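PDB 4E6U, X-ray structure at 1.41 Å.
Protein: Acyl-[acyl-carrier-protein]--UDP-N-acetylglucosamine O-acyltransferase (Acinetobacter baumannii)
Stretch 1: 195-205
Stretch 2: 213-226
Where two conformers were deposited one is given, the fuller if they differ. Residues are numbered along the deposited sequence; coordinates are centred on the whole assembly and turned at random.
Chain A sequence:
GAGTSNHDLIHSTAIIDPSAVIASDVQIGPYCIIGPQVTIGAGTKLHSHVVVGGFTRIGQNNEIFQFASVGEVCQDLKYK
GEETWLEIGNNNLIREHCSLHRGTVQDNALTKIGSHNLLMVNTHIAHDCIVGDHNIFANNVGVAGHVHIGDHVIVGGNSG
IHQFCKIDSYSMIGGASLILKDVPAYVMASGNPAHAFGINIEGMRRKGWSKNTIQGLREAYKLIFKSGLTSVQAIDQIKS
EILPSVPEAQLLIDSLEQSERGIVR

Stretch 1 (195-205) HAFGINIEGMR
Stretch 2, residues 213-226: TIQGLREAYKLIFK

How do the two backbones run past each other? Residues 195-199 form a strand, Asn 200 makes the turn, and a helix starts at Ile 201 and continues beyond Arg 205; residues 213-225 belong to a helix that begins earlier in the chain. The N-to-C direction of that helix lies at 155° to the strand, with axes approaching to 8.3 Å, and at 152° to the short helix, at 11.0 Å, so both pairings are nearly antiparallel. The register follows: CA of Ala 196 lies 7.9 Å from CA of Phe 225, CA of Ile 199 6.5 Å from CA of Arg 218, and CA of Ile 201 6.9 Å from CA of Ile 214.

What shapes the turn from strand to helix? Gly 198 has phi/psi 150/-174, where a CB would jam against the preceding carbonyl, and Ile 199 returns to -92/150. Asn 200 (-73/73, chi1 t) is the N-cap: its OD1 accepts a weak bond from Gly 203 N at 3.0 Å. Its backbone O receives Met 204 N at 3.0 Å, opening the helical pattern.

How does Tyr 221 meet the strand? With chi1 t and chi2 95°, its ring lies against Gly 198, whose CA sits over one face, 3.9 Å from the ring centroid, in a CH-pi contact. Tyr 221 OH comes within 3.1 Å of Gly 198 N, but the angle is poor and no hydrogen bond forms. Instead, a water lies 3.3 Å from Tyr 221 OH and links it weakly to Phe 197 O, 3.4 Å from the water O, and to Lys 226 NZ, 3.2 Å from the same atom. Nearby, Ala 196 CB points toward the helix and covers a face of the Phe 225 ring (chi1 m), 4.0 Å from its centroid.

Which side chains close the rest of the contact? The packing is mostly apolar, with no direct hydrogen bond between the modelled atoms of the two stretches. Ile 199 (m, m) sets CG1 3.7 Å from Tyr 221 CB and also 3.7 Å from Leu 217 O, close against the helix backbone. Met 204 (p, t, p) brings CE to 3.5 Å from Leu 217 CD1 and SD to 3.7 Å from Ile 214 CG1. Ile 214 (m, t) also places CD1 3.7 Å from Arg 205 CG, the last atom modelled there. Ile 201 (m, t) lays CD1 over one face of the Arg 218 guanidinium, 3.9 Å from NH1.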

# COMPACT_ATOMS: atom_id res chain seq x y z
N HIS A 195 -15.94 -3.50 12.58
CA HIS A 195 -17.19 -4.05 13.13
C HIS A 195 -17.97 -4.86 12.08
O HIS A 195 -17.83 -4.62 10.89
CB HIS A 195 -18.08 -2.90 13.63
CG HIS A 195 -17.43 -2.03 14.67
ND1 HIS A 195 -17.19 -2.45 15.96
CD2 HIS A 195 -16.99 -0.74 14.61
CE1 HIS A 195 -16.62 -1.47 16.64
NE2 HIS A 195 -16.49 -0.42 15.85
N ALA A 196 -18.80 -5.81 12.51
CA ALA A 196 -19.78 -6.44 11.60
C ALA A 196 -20.97 -5.49 11.40
O ALA A 196 -21.39 -4.83 12.36
CB ALA A 196 -20.26 -7.78 12.15
N PHE A 197 -21.48 -5.40 10.18
CA PHE A 197 -22.63 -4.52 9.92
C PHE A 197 -23.88 -5.19 9.37
O PHE A 197 -24.93 -4.55 9.25
CB PHE A 197 -22.32 -3.21 9.14
CG PHE A 197 -21.34 -2.29 9.79
CD1 PHE A 197 -19.97 -2.48 9.65
CD2 PHE A 197 -21.80 -1.17 10.47
CE1 PHE A 197 -19.07 -1.60 10.24
CE2 PHE A 197 -20.91 -0.29 11.06
CZ PHE A 197 -19.54 -0.50 10.94
N GLY A 198 -23.80 -6.48 9.09
CA GLY A 198 -24.97 -7.17 8.57
C GLY A 198 -24.58 -8.32 7.68
O GLY A 198 -23.40 -8.65 7.58
N ILE A 199 -25.58 -8.94 7.07
CA ILE A 199 -25.41 -10.07 6.17
C ILE A 199 -25.28 -9.52 4.75
O ILE A 199 -25.83 -8.45 4.44
CB ILE A 199 -26.67 -11.01 6.26
CG1 ILE A 199 -26.72 -11.73 7.61
CG2 ILE A 199 -26.70 -12.01 5.11
CD1 ILE A 199 -25.58 -12.72 7.87
N ASN A 200 -24.54 -10.23 3.92
CA ASN A 200 -24.38 -9.89 2.51
C ASN A 200 -25.66 -10.21 1.75
O ASN A 200 -25.74 -11.18 0.99
CB ASN A 200 -23.18 -10.67 1.95
CG ASN A 200 -22.81 -10.27 0.54
OD1 ASN A 200 -23.33 -9.29 0.01
ND2 ASN A 200 -21.92 -11.03 -0.08
N ILE A 201 -26.68 -9.37 1.97
CA ILE A 201 -28.02 -9.60 1.43
C ILE A 201 -28.03 -9.49 -0.10
O ILE A 201 -28.51 -10.39 -0.78
CB ILE A 201 -29.06 -8.64 2.08
CG1 ILE A 201 -29.29 -9.02 3.55
CG2 ILE A 201 -30.39 -8.68 1.31
CD1 ILE A 201 -29.88 -7.90 4.42
N GLU A 202 -27.46 -8.40 -0.61
CA GLU A 202 -27.41 -8.16 -2.06
C GLU A 202 -26.59 -9.25 -2.74
O GLU A 202 -26.99 -9.79 -3.78
CB GLU A 202 -26.83 -6.78 -2.35
N GLY A 203 -25.46 -9.59 -2.12
CA GLY A 203 -24.60 -10.67 -2.60
C GLY A 203 -25.31 -12.00 -2.71
O GLY A 203 -25.15 -12.71 -3.69
N MET A 204 -26.12 -12.34 -1.70
CA MET A 204 -26.84 -13.61 -1.71
C MET A 204 -28.10 -13.57 -2.58
O MET A 204 -28.51 -14.60 -3.13
CB MET A 204 -27.11 -14.17 -0.29
CG MET A 204 -28.13 -13.38 0.55
SD MET A 204 -28.28 -13.91 2.28
CE MET A 204 -26.56 -14.14 2.73
N ARG A 205 -28.71 -12.39 -2.72
CA ARG A 205 -29.80 -12.17 -3.68
C ARG A 205 -29.30 -12.34 -5.12
O ARG A 205 -29.97 -12.96 -5.95
CB ARG A 205 -30.42 -10.78 -3.51
CG ARG A 205 -31.50 -10.69 -2.45
N THR A 213 -34.62 -18.05 3.12
CA THR A 213 -33.22 -18.32 3.40
C THR A 213 -32.56 -17.07 3.97
O THR A 213 -31.88 -17.14 5.00
CB THR A 213 -32.46 -18.77 2.13
OG1 THR A 213 -33.10 -19.93 1.58
CG2 THR A 213 -31.01 -19.10 2.44
N ILE A 214 -32.77 -15.93 3.31
CA ILE A 214 -32.22 -14.64 3.72
C ILE A 214 -32.67 -14.24 5.13
O ILE A 214 -31.86 -13.83 5.96
CB ILE A 214 -32.58 -13.53 2.70
CG1 ILE A 214 -31.85 -13.78 1.38
CG2 ILE A 214 -32.26 -12.13 3.25
CD1 ILE A 214 -32.47 -13.11 0.17
N GLN A 215 -33.97 -14.39 5.39
CA GLN A 215 -34.55 -14.10 6.71
C GLN A 215 -33.93 -14.97 7.82
O GLN A 215 -33.63 -14.46 8.90
CB GLN A 215 -36.08 -14.25 6.67
CG GLN A 215 -36.80 -14.14 8.02
CD GLN A 215 -36.69 -12.76 8.67
OE1 GLN A 215 -36.51 -11.74 8.00
NE2 GLN A 215 -36.80 -12.74 10.00
N GLY A 216 -33.74 -16.26 7.55
CA GLY A 216 -33.05 -17.15 8.48
C GLY A 216 -31.64 -16.67 8.82
O GLY A 216 -31.22 -16.69 9.97
N LEU A 217 -30.90 -16.24 7.80
CA LEU A 217 -29.54 -15.76 8.02
C LEU A 217 -29.52 -14.43 8.78
O LEU A 217 -28.64 -14.20 9.60
CB LEU A 217 -28.78 -15.67 6.69
CG LEU A 217 -28.66 -16.99 5.92
CD1 LEU A 217 -28.02 -16.75 4.56
CD2 LEU A 217 -27.86 -18.03 6.70
N ARG A 218 -30.52 -13.59 8.54
CA ARG A 218 -30.66 -12.34 9.29
C ARG A 218 -30.97 -12.61 10.77
O ARG A 218 -30.42 -11.94 11.64
CB ARG A 218 -31.73 -11.45 8.67
CG ARG A 218 -31.30 -10.91 7.30
CD ARG A 218 -32.42 -10.22 6.57
NE ARG A 218 -32.69 -8.90 7.13
CZ ARG A 218 -33.31 -7.93 6.47
NH1 ARG A 218 -33.71 -8.12 5.21
NH2 ARG A 218 -33.52 -6.76 7.06
N GLU A 219 -31.81 -13.61 11.03
CA GLU A 219 -32.09 -14.00 12.41
C GLU A 219 -30.85 -14.57 13.07
O GLU A 219 -30.54 -14.25 14.22
CB GLU A 219 -33.24 -15.02 12.48
CG GLU A 219 -34.59 -14.48 12.01
CD GLU A 219 -35.65 -15.57 11.91
OE1 GLU A 219 -36.84 -15.23 12.02
OE2 GLU A 219 -35.29 -16.75 11.73
N ALA A 220 -30.10 -15.38 12.32
CA ALA A 220 -28.85 -15.92 12.82
C ALA A 220 -27.87 -14.80 13.17
O ALA A 220 -27.20 -14.85 14.21
CB ALA A 220 -28.25 -16.90 11.80
N TYR A 221 -27.80 -13.80 12.29
CA TYR A 221 -26.95 -12.63 12.53
C TYR A 221 -27.34 -11.95 13.84
O TYR A 221 -26.47 -11.61 14.65
CB TYR A 221 -27.04 -11.65 11.34
CG TYR A 221 -26.15 -10.45 11.54
CD1 TYR A 221 -24.87 -10.43 10.98
CD2 TYR A 221 -26.56 -9.37 12.30
CE1 TYR A 221 -24.02 -9.33 11.17
CE2 TYR A 221 -25.71 -8.27 12.50
CZ TYR A 221 -24.45 -8.27 11.92
OH TYR A 221 -23.62 -7.18 12.13
N LYS A 222 -28.63 -11.74 14.05
CA LYS A 222 -29.08 -11.11 15.28
C LYS A 222 -28.68 -11.92 16.51
O LYS A 222 -28.23 -11.36 17.52
CB LYS A 222 -30.58 -10.92 15.28
CG LYS A 222 -31.11 -9.87 14.33
CD LYS A 222 -32.63 -9.86 14.39
CE LYS A 222 -33.19 -8.47 14.34
NZ LYS A 222 -34.58 -8.44 14.88
N LEU A 223 -28.85 -13.25 16.44
CA LEU A 223 -28.40 -14.11 17.54
C LEU A 223 -26.92 -14.00 17.85
O LEU A 223 -26.52 -13.97 19.01
CB LEU A 223 -28.78 -15.57 17.27
CG LEU A 223 -30.28 -15.88 17.39
CD1 LEU A 223 -30.60 -17.13 16.61
CD2 LEU A 223 -30.70 -16.02 18.87
N ILE A 224 -26.10 -13.93 16.80
CA ILE A 224 -24.65 -13.89 16.98
C ILE A 224 -24.18 -12.52 17.48
O ILE A 224 -23.36 -12.44 18.39
CB ILE A 224 -23.94 -14.22 15.65
CG1 ILE A 224 -24.24 -15.66 15.24
CG2 ILE A 224 -22.43 -14.05 15.80
CD1 ILE A 224 -23.88 -15.99 13.77
N PHE A 225 -24.70 -11.45 16.89
CA PHE A 225 -24.13 -10.13 17.09
C PHE A 225 -24.89 -9.19 18.00
O PHE A 225 -24.29 -8.26 18.54
CB PHE A 225 -23.89 -9.47 15.72
CG PHE A 225 -22.84 -10.17 14.90
CD1 PHE A 225 -21.49 -10.02 15.20
CD2 PHE A 225 -23.20 -10.99 13.84
CE1 PHE A 225 -20.52 -10.68 14.45
CE2 PHE A 225 -22.23 -11.64 13.07
CZ PHE A 225 -20.89 -11.48 13.38
N LYS A 226 -26.19 -9.40 18.16
CA LYS A 226 -27.04 -8.41 18.84
C LYS A 226 -27.64 -8.90 20.15
O LYS A 226 -28.12 -8.10 20.95
CB LYS A 226 -28.16 -7.94 17.92
CG LYS A 226 -27.70 -7.40 16.57
CD LYS A 226 -26.91 -6.13 16.74
CE LYS A 226 -26.99 -5.27 15.50
NZ LYS A 226 -26.27 -3.98 15.75
O HOH W 1 -25.36 -4.45 12.67